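Local coordinates for hydroxylacyl-CoA dehydrogenase (PDB 5BKA), which is an NTF2-like protein of the SnoaL type that probably takes part in actinorhodin polyketide biosynthesis in Streptomyces coelicolor, perhaps as a dehydrogenase, at residues R76-D81 with S97-L102; L118-L123 with H137-H142. One frame throughout, in Å; residues are numbered along the deposited sequence.

Interaction 1: residues R76-D81 with S97-L102; sequences RRHWFD and SYCLVL
Val-101 serves two flat groups with its two methyls. CG1, anti to the backbone N, sits over the centre of one face of the Arg-76 guanidinium, 3.5 Å from CZ of Arg-76, and also lies above the rim of one face of the His-78 imidazole. CG2 stands outside the rim, above the ring plane, 3.8 Å from CD2 of His-78. At the edge of the imidazole, near its plane, stands SG of Cys-99. Anti to the backbone N (chi1 172°), this thiol also approaches the Phe-80 ring obliquely in a sulfur-aromatic contact, CE1 of Phe-80 lying 3.8 Å from SG of Cys-99; CD2 of Phe-80 touches CB of Ser-97. An alanine at Phe-80 would remove the ring that touches Cys-99, Ser-97 and, on helix 10-26, Tyr-18 and Met-22, and would probably loosen the seat of the helix on this face. On the other face, CD1 of Leu-102 lies over the Trp-79 indole, 4.1 Å from CD1 of Trp-79, while CB of Arg-77 meets the ring edge in plane.

The segments belong to the antiparallel hairpin of strands 74-87 and 93-105, part of the curved sheet of the NTF2-like fold. Arg-77/Leu-102, Trp-79/Leu-100 and Asp-81/Tyr-98 are hydrogen-bonded pairs, alternating with His-78/Val-101 and Phe-80/Cys-99. The straightest bond, 169° at the hydrogen, runs 2.8 Å from N of Leu-102 to O of Arg-77. Asp-81 N instead approaches O of Tyr-98 from above the carbonyl plane, at 3.0 Å and 139°.

The Trp-79 face meets neighbouring subunits: Arg-77 forms a salt bridge with Asp-141 of the second subunit, and OD2 of Asp-81 accepts from Phe-80 N of the third. Within the chain, ND1 of His-78 is hydrogen-bonded to Asp-26.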
ATOM      1  N   ARG B  76      13.833  -7.793  -4.338  1.00 33.04           N
ATOM      2  CA  ARG B  76      12.517  -7.649  -4.938  1.00 31.83           C
ATOM      3  C   ARG B  76      11.489  -7.284  -3.875  1.00 28.28           C
ATOM      4  O   ARG B  76      11.613  -7.663  -2.710  1.00 28.85           O
ATOM      5  CB  ARG B  76      12.093  -8.928  -5.666  1.00 37.67           C
ATOM      6  CG  ARG B  76      12.866  -9.181  -6.956  1.00 45.33           C
ATOM      7  CD  ARG B  76      12.045 -10.013  -7.929  1.00 45.25           C
ATOM      8  NE  ARG B  76      11.958  -9.389  -9.245  1.00 48.88           N
ATOM      9  CZ  ARG B  76      11.002  -9.644 -10.134  1.00 49.59           C
ATOM     10  NH1 ARG B  76      10.045 -10.515  -9.848  1.00 48.31           N
ATOM     11  NH2 ARG B  76      11.004  -9.029 -11.308  1.00 51.10           N
ATOM     12  N   ARG B  77      10.470  -6.532  -4.289  1.00 26.07           N
ATOM     13  CA  ARG B  77       9.369  -6.160  -3.412  1.00 25.66           C
ATOM     14  C   ARG B  77       8.068  -6.284  -4.187  1.00 23.08           C
ATOM     15  O   ARG B  77       7.935  -5.710  -5.273  1.00 22.81           O
ATOM     16  CB  ARG B  77       9.532  -4.730  -2.879  1.00 23.15           C
ATOM     17  CG  ARG B  77      10.800  -4.494  -2.069  1.00 24.61           C
ATOM     18  CD  ARG B  77      10.737  -5.174  -0.707  1.00 27.42           C
ATOM     19  NE  ARG B  77      11.988  -5.021   0.028  1.00 31.80           N
ATOM     20  CZ  ARG B  77      12.386  -5.823   1.010  1.00 35.39           C
ATOM     21  NH1 ARG B  77      11.630  -6.845   1.387  1.00 36.40           N
ATOM     22  NH2 ARG B  77      13.543  -5.601   1.618  1.00 31.71           N
ATOM     23  N   HIS B  78       7.120  -7.029  -3.631  1.00 22.97           N
ATOM     24  CA  HIS B  78       5.814  -7.241  -4.243  1.00 22.42           C
ATOM     25  C   HIS B  78       4.788  -6.412  -3.474  1.00 22.40           C
ATOM     26  O   HIS B  78       4.261  -6.853  -2.450  1.00 24.64           O
ATOM     27  CB  HIS B  78       5.447  -8.721  -4.241  1.00 24.17           C
ATOM     28  CG  HIS B  78       6.298  -9.558  -5.144  1.00 28.47           C
ATOM     29  ND1 HIS B  78       7.616  -9.849  -4.865  1.00 27.75           N
ATOM     30  CD2 HIS B  78       6.017 -10.173  -6.317  1.00 27.79           C
ATOM     31  CE1 HIS B  78       8.112 -10.603  -5.830  1.00 30.07           C
ATOM     32  NE2 HIS B  78       7.161 -10.815  -6.723  1.00 30.17           N
ATOM     33  N   TRP B  79       4.499  -5.217  -3.983  1.00 19.88           N
ATOM     34  CA  TRP B  79       3.521  -4.334  -3.366  1.00 22.26           C
ATOM     35  C   TRP B  79       2.107  -4.749  -3.755  1.00 24.08           C
ATOM     36  O   TRP B  79       1.857  -5.137  -4.896  1.00 25.20           O
ATOM     37  CB  TRP B  79       3.772  -2.885  -3.791  1.00 18.61           C
ATOM     38  CG  TRP B  79       4.857  -2.214  -3.010  1.00 18.78           C
ATOM     39  CD1 TRP B  79       6.107  -2.698  -2.762  1.00 19.41           C
ATOM     40  CD2 TRP B  79       4.787  -0.935  -2.371  1.00 18.92           C
ATOM     41  NE1 TRP B  79       6.820  -1.801  -2.006  1.00 22.67           N
ATOM     42  CE2 TRP B  79       6.032  -0.711  -1.752  1.00 19.61           C
ATOM     43  CE3 TRP B  79       3.792   0.042  -2.262  1.00 19.05           C
ATOM     44  CZ2 TRP B  79       6.308   0.448  -1.030  1.00 20.44           C
ATOM     45  CZ3 TRP B  79       4.068   1.192  -1.545  1.00 22.23           C
ATOM     46  CH2 TRP B  79       5.315   1.386  -0.939  1.00 20.61           C
ATOM     47  N   PHE B  80       1.187  -4.679  -2.796  1.00 19.38           N
ATOM     48  CA  PHE B  80      -0.226  -4.940  -3.027  1.00 20.51           C
ATOM     49  C   PHE B  80      -1.033  -3.661  -2.834  1.00 26.59           C
ATOM     50  O   PHE B  80      -0.601  -2.729  -2.151  1.00 25.94           O
ATOM     51  CB  PHE B  80      -0.758  -6.023  -2.081  1.00 23.38           C
ATOM     52  CG  PHE B  80      -0.532  -7.431  -2.563  1.00 26.66           C
ATOM     53  CD1 PHE B  80       0.534  -7.738  -3.393  1.00 30.15           C
ATOM     54  CD2 PHE B  80      -1.385  -8.451  -2.171  1.00 24.76           C
ATOM     55  CE1 PHE B  80       0.740  -9.036  -3.828  1.00 32.63           C
ATOM     56  CE2 PHE B  80      -1.184  -9.750  -2.602  1.00 31.02           C
ATOM     57  CZ  PHE B  80      -0.120 -10.041  -3.433  1.00 29.79           C
ATOM     58  N   ASP B  81      -2.222  -3.628  -3.437  1.00 20.60           N
ATOM     59  CA  ASP B  81      -3.108  -2.482  -3.279  1.00 22.19           C
ATOM     60  C   ASP B  81      -4.530  -2.864  -3.661  1.00 25.64           C
ATOM     61  O   ASP B  81      -4.748  -3.732  -4.510  1.00 26.09           O
ATOM     62  CB  ASP B  81      -2.654  -1.294  -4.132  1.00 23.13           C
ATOM     63  CG  ASP B  81      -3.045   0.042  -3.529  1.00 28.36           C
ATOM     64  OD1 ASP B  81      -2.489   0.398  -2.471  1.00 32.04           O
ATOM     65  OD2 ASP B  81      -3.907   0.734  -4.109  1.00 29.76           O
ATOM     66  N   SER B  97      -6.430  -8.338  -5.893  1.00 26.80           N
ATOM     67  CA  SER B  97      -5.582  -7.226  -5.492  1.00 28.43           C
ATOM     68  C   SER B  97      -4.715  -6.780  -6.658  1.00 25.06           C
ATOM     69  O   SER B  97      -4.377  -7.572  -7.542  1.00 25.01           O
ATOM     70  CB  SER B  97      -4.682  -7.598  -4.303  1.00 25.15           C
ATOM     71  OG  SER B  97      -5.441  -8.140  -3.239  1.00 26.13           O
ATOM     72  N   TYR B  98      -4.367  -5.498  -6.653  1.00 23.78           N
ATOM     73  CA  TYR B  98      -3.306  -5.005  -7.513  1.00 22.99           C
ATOM     74  C   TYR B  98      -1.964  -5.427  -6.937  1.00 22.48           C
ATOM     75  O   TYR B  98      -1.793  -5.520  -5.718  1.00 22.44           O
ATOM     76  CB  TYR B  98      -3.349  -3.479  -7.631  1.00 22.41           C
ATOM     77  CG  TYR B  98      -4.585  -2.901  -8.285  1.00 23.10           C
ATOM     78  CD1 TYR B  98      -5.515  -3.712  -8.921  1.00 24.20           C
ATOM     79  CD2 TYR B  98      -4.819  -1.532  -8.263  1.00 22.91           C
ATOM     80  CE1 TYR B  98      -6.642  -3.173  -9.517  1.00 25.14           C
ATOM     81  CE2 TYR B  98      -5.938  -0.987  -8.851  1.00 23.82           C
ATOM     82  CZ  TYR B  98      -6.847  -1.808  -9.478  1.00 24.95           C
ATOM     83  OH  TYR B  98      -7.961  -1.257 -10.064  1.00 26.13           O
ATOM     84  N   CYS B  99      -1.002  -5.671  -7.819  1.00 22.32           N
ATOM     85  CA  CYS B  99       0.361  -5.925  -7.380  1.00 22.03           C
ATOM     86  C   CYS B  99       1.333  -5.240  -8.327  1.00 21.59           C
ATOM     87  O   CYS B  99       1.148  -5.258  -9.546  1.00 24.47           O
ATOM     88  CB  CYS B  99       0.667  -7.429  -7.310  1.00 22.89           C
ATOM     89  SG  CYS B  99       2.411  -7.835  -7.002  1.00 23.39           S
ATOM     90  N   LEU B 100       2.379  -4.651  -7.754  1.00 21.13           N
ATOM     91  CA  LEU B 100       3.426  -3.979  -8.512  1.00 20.88           C
ATOM     92  C   LEU B 100       4.764  -4.489  -8.001  1.00 21.23           C
ATOM     93  O   LEU B 100       5.060  -4.376  -6.805  1.00 21.19           O
ATOM     94  CB  LEU B 100       3.338  -2.454  -8.374  1.00 20.23           C
ATOM     95  CG  LEU B 100       4.438  -1.631  -9.059  1.00 24.11           C
ATOM     96  CD1 LEU B 100       4.419  -1.822 -10.572  1.00 20.46           C
ATOM     97  CD2 LEU B 100       4.316  -0.156  -8.704  1.00 19.64           C
ATOM     98  N   VAL B 101       5.562  -5.050  -8.898  1.00 21.79           N
ATOM     99  CA  VAL B 101       6.846  -5.630  -8.534  1.00 22.48           C
ATOM    100  C   VAL B 101       7.920  -4.560  -8.644  1.00 22.31           C
ATOM    101  O   VAL B 101       8.011  -3.852  -9.655  1.00 25.69           O
ATOM    102  CB  VAL B 101       7.175  -6.840  -9.424  1.00 23.54           C
ATOM    103  CG1 VAL B 101       8.513  -7.443  -9.026  1.00 24.55           C
ATOM    104  CG2 VAL B 101       6.065  -7.877  -9.334  1.00 23.89           C
ATOM    105  N   LEU B 102       8.725  -4.434  -7.596  1.00 22.59           N
ATOM    106  CA  LEU B 102       9.884  -3.554  -7.577  1.00 22.81           C
ATOM    107  C   LEU B 102      11.137  -4.415  -7.625  1.00 24.15           C
ATOM    108  O   LEU B 102      11.227  -5.424  -6.919  1.00 24.86           O
ATOM    109  CB  LEU B 102       9.891  -2.676  -6.322  1.00 22.49           C
ATOM    110  CG  LEU B 102       9.086  -1.373  -6.311  1.00 24.53           C
ATOM    111  CD1 LEU B 102       7.588  -1.624  -6.436  1.00 20.85           C
ATOM    112  CD2 LEU B 102       9.391  -0.584  -5.044  1.00 21.66           C
TER

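Interaction 2: residues L118-L123 with H137-H142; sequences LVHDVL and HVTHDH
Four backbone hydrogen bonds join the segments in two reciprocal pairs. N of His-120 reaches O of His-137 at 2.9 Å, and N of His-137 returns the bond to O of His-120 at the same length; both are nearly straight, 168° at the hydrogen, and enter in the carbonyl plane. Leu-118 and Thr-139 exchange longer bonds, and N of Leu-118 meets O of Thr-139 at 3.1 Å from above the carbonyl plane. Val-119 and Val-138 form the non-hydrogen-bonded pair between them. This is the antiparallel hairpin of strands 112-124 and 132-140, in the sheet of the NTF2-like fold.

On the face shared by Leu-118, His-120, His-137 and Thr-139, the hydroxyl of Thr-139 takes the crowded position between backbone N and carbonyl carbon (chi1 59°), which brings OG1 to 3.4 Å from CB of Leu-118. The His-120 side chain crosses that of Thr-139 at about a right angle, with OG1 near the plane of the imidazole at its edge, 4.1 Å from NE2 of His-120. Beyond the strand end, OD1 of Asp-141 lies 4.1 Å from CG of Leu-118, while OD2 of Asp-141 is hydrogen-bonded to OG of Ser-116.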
ATOM      1  N   LEU B 118      -2.560  -8.270 -11.581  1.00 25.83           N
ATOM      2  CA  LEU B 118      -3.763  -8.580 -10.822  1.00 26.23           C
ATOM      3  C   LEU B 118      -3.541  -9.917 -10.128  1.00 26.85           C
ATOM      4  O   LEU B 118      -3.089 -10.877 -10.760  1.00 27.67           O
ATOM      5  CB  LEU B 118      -4.993  -8.651 -11.730  1.00 28.12           C
ATOM      6  CG  LEU B 118      -5.666  -7.341 -12.149  1.00 29.74           C
ATOM      7  CD1 LEU B 118      -6.900  -7.624 -12.988  1.00 30.43           C
ATOM      8  CD2 LEU B 118      -6.031  -6.513 -10.934  1.00 27.55           C
ATOM      9  N   VAL B 119      -3.848  -9.977  -8.837  1.00 26.67           N
ATOM     10  CA  VAL B 119      -3.660 -11.181  -8.037  1.00 27.58           C
ATOM     11  C   VAL B 119      -5.035 -11.722  -7.673  1.00 28.60           C
ATOM     12  O   VAL B 119      -5.762 -11.113  -6.880  1.00 28.43           O
ATOM     13  CB  VAL B 119      -2.821 -10.906  -6.782  1.00 28.56           C
ATOM     14  CG1 VAL B 119      -2.640 -12.183  -5.979  1.00 27.56           C
ATOM     15  CG2 VAL B 119      -1.472 -10.321  -7.167  1.00 25.57           C
ATOM     16  N   HIS B 120      -5.391 -12.868  -8.249  1.00 30.03           N
ATOM     17  CA  HIS B 120      -6.669 -13.523  -7.993  1.00 31.54           C
ATOM     18  C   HIS B 120      -6.439 -14.647  -6.991  1.00 32.32           C
ATOM     19  O   HIS B 120      -5.795 -15.654  -7.311  1.00 33.05           O
ATOM     20  CB  HIS B 120      -7.277 -14.057  -9.287  1.00 32.98           C
ATOM     21  CG  HIS B 120      -7.482 -13.006 -10.332  1.00 37.40           C
ATOM     22  ND1 HIS B 120      -8.541 -12.125 -10.300  1.00 40.99           N
ATOM     23  CD2 HIS B 120      -6.764 -12.693 -11.437  1.00 36.91           C
ATOM     24  CE1 HIS B 120      -8.468 -11.313 -11.340  1.00 38.84           C
ATOM     25  NE2 HIS B 120      -7.399 -11.637 -12.047  1.00 38.37           N
ATOM     26  N   ASP B 121      -6.971 -14.479  -5.784  1.00 32.39           N
ATOM     27  CA  ASP B 121      -6.721 -15.409  -4.696  1.00 33.16           C
ATOM     28  C   ASP B 121      -8.009 -16.091  -4.262  1.00 34.93           C
ATOM     29  O   ASP B 121      -9.095 -15.506  -4.337  1.00 35.25           O
ATOM     30  CB  ASP B 121      -6.099 -14.696  -3.491  1.00 32.01           C
ATOM     31  CG  ASP B 121      -4.607 -14.475  -3.644  1.00 31.44           C
ATOM     32  OD1 ASP B 121      -4.012 -15.029  -4.591  1.00 31.09           O
ATOM     33  OD2 ASP B 121      -4.030 -13.749  -2.808  1.00 30.38           O
ATOM     34  N   VAL B 122      -7.871 -17.331  -3.798  1.00 36.29           N
ATOM     35  CA  VAL B 122      -8.943 -18.058  -3.130  1.00 38.14           C
ATOM     36  C   VAL B 122      -8.446 -18.420  -1.733  1.00 38.36           C
ATOM     37  O   VAL B 122      -7.502 -19.208  -1.590  1.00 38.68           O
ATOM     38  CB  VAL B 122      -9.361 -19.310  -3.917  1.00 41.60           C
ATOM     39  CG1 VAL B 122     -10.448 -20.064  -3.159  1.00 42.19           C
ATOM     40  CG2 VAL B 122      -9.842 -18.934  -5.304  1.00 40.13           C
ATOM     41  N   LEU B 123      -9.081 -17.838  -0.714  1.00 38.42           N
ATOM     42  CA  LEU B 123      -8.694 -17.992   0.681  1.00 38.74           C
ATOM     43  C   LEU B 123      -9.666 -18.927   1.386  1.00 41.04           C
ATOM     44  O   LEU B 123     -10.870 -18.890   1.122  1.00 42.04           O
ATOM     45  CB  LEU B 123      -8.653 -16.636   1.379  1.00 42.16           C
ATOM     46  CG  LEU B 123      -7.507 -15.705   0.970  1.00 43.38           C
ATOM     47  CD1 LEU B 123      -7.814 -14.262   1.335  1.00 41.69           C
ATOM     48  CD2 LEU B 123      -6.207 -16.159   1.612  1.00 46.36           C
ATOM     49  N   HIS B 137      -3.730 -16.884  -8.848  1.00 33.74           N
ATOM     50  CA  HIS B 137      -3.546 -16.712 -10.283  1.00 33.97           C
ATOM     51  C   HIS B 137      -3.136 -15.270 -10.548  1.00 32.12           C
ATOM     52  O   HIS B 137      -3.870 -14.339 -10.201  1.00 31.28           O
ATOM     53  CB  HIS B 137      -4.822 -17.070 -11.048  1.00 35.47           C
ATOM     54  CG  HIS B 137      -5.212 -18.509 -10.918  1.00 43.80           C
ATOM     55  ND1 HIS B 137      -6.484 -18.964 -11.192  1.00 46.83           N
ATOM     56  CD2 HIS B 137      -4.497 -19.595 -10.539  1.00 45.84           C
ATOM     57  CE1 HIS B 137      -6.535 -20.269 -10.990  1.00 46.23           C
ATOM     58  NE2 HIS B 137      -5.344 -20.676 -10.594  1.00 44.36           N
ATOM     59  N   VAL B 138      -1.969 -15.089 -11.162  1.00 31.71           N
ATOM     60  CA  VAL B 138      -1.407 -13.769 -11.425  1.00 30.13           C
ATOM     61  C   VAL B 138      -1.462 -13.502 -12.921  1.00 30.65           C
ATOM     62  O   VAL B 138      -0.979 -14.312 -13.723  1.00 31.91           O
ATOM     63  CB  VAL B 138       0.035 -13.656 -10.901  1.00 29.40           C
ATOM     64  CG1 VAL B 138       0.586 -12.261 -11.156  1.00 27.93           C
ATOM     65  CG2 VAL B 138       0.092 -13.999  -9.419  1.00 29.24           C
ATOM     66  N   THR B 139      -2.056 -12.372 -13.296  1.00 31.50           N
ATOM     67  CA  THR B 139      -2.070 -11.901 -14.671  1.00 33.71           C
ATOM     68  C   THR B 139      -1.284 -10.599 -14.772  1.00 33.23           C
ATOM     69  O   THR B 139      -1.151  -9.861 -13.794  1.00 31.97           O
ATOM     70  CB  THR B 139      -3.501 -11.687 -15.177  1.00 34.80           C
ATOM     71  OG1 THR B 139      -4.165 -10.723 -14.351  1.00 38.46           O
ATOM     72  CG2 THR B 139      -4.277 -12.995 -15.147  1.00 38.94           C
ATOM     73  N   HIS B 140      -0.771 -10.320 -15.965  1.00 29.36           N
ATOM     74  CA  HIS B 140       0.080  -9.162 -16.201  1.00 31.56           C
ATOM     75  C   HIS B 140      -0.699  -8.118 -16.987  1.00 28.34           C
ATOM     76  O   HIS B 140      -1.302  -8.432 -18.019  1.00 29.77           O
ATOM     77  CB  HIS B 140       1.350  -9.559 -16.957  1.00 36.22           C
ATOM     78  CG  HIS B 140       2.170 -10.597 -16.254  1.00 35.25           C
ATOM     79  ND1 HIS B 140       2.544 -10.481 -14.933  1.00 38.79           N
ATOM     80  CD2 HIS B 140       2.689 -11.769 -16.690  1.00 39.79           C
ATOM     81  CE1 HIS B 140       3.258 -11.536 -14.585  1.00 36.77           C
ATOM     82  NE2 HIS B 140       3.360 -12.333 -15.632  1.00 42.06           N
ATOM     83  N   ASP B 141      -0.679  -6.876 -16.495  1.00 27.02           N
ATOM     84  CA  ASP B 141      -1.487  -5.822 -17.100  1.00 27.20           C
ATOM     85  C   ASP B 141      -1.021  -5.481 -18.509  1.00 30.37           C
ATOM     86  O   ASP B 141      -1.818  -4.998 -19.321  1.00 32.31           O
ATOM     87  CB  ASP B 141      -1.466  -4.573 -16.216  1.00 25.77           C
ATOM     88  CG  ASP B 141      -2.314  -4.727 -14.967  1.00 29.39           C
ATOM     89  OD1 ASP B 141      -3.221  -5.587 -14.960  1.00 29.13           O
ATOM     90  OD2 ASP B 141      -2.077  -3.987 -13.988  1.00 26.12           O
ATOM     91  N   HIS B 142       0.250  -5.719 -18.821  1.00 28.04           N
ATOM     92  CA  HIS B 142       0.781  -5.429 -20.146  1.00 29.06           C
ATOM     93  C   HIS B 142       0.574  -6.574 -21.131  1.00 36.28           C
ATOM     94  O   HIS B 142       0.897  -6.420 -22.313  1.00 38.45           O
ATOM     95  CB  HIS B 142       2.271  -5.086 -20.057  1.00 28.40           C
ATOM     96  CG  HIS B 142       3.136  -6.234 -19.640  1.00 31.66           C
ATOM     97  ND1 HIS B 142       3.179  -6.702 -18.345  1.00 31.26           N
ATOM     98  CD2 HIS B 142       3.998  -7.002 -20.346  1.00 31.77           C
ATOM     99  CE1 HIS B 142       4.027  -7.713 -18.272  1.00 31.78           C
ATOM    100  NE2 HIS B 142       4.538  -7.915 -19.473  1.00 32.85           N
TER

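Overall arrangement
Interactions 1 and 2 are two antiparallel strand pairs of one sheet, in series along the chain and joined through strands 93-105 and 112-124, their centres about 11 Å apart. Where these strands lie side by side, O of Ser-97 is 2.8 Å from N of Val-119, a probable hydrogen bond, CB of Cys-99 packs on CG2 of Val-119, and Tyr-98 touches Leu-118. Interaction 1 is buried, rich in aromatic, aliphatic and sulfur contacts, and covered by helix 10-26 and by neighbouring subunits. Interaction 2 lies nearer the surface and depends chiefly on its backbone bonds, with histidine and threonine side chains beside them. One inter-subunit salt bridge draws on both.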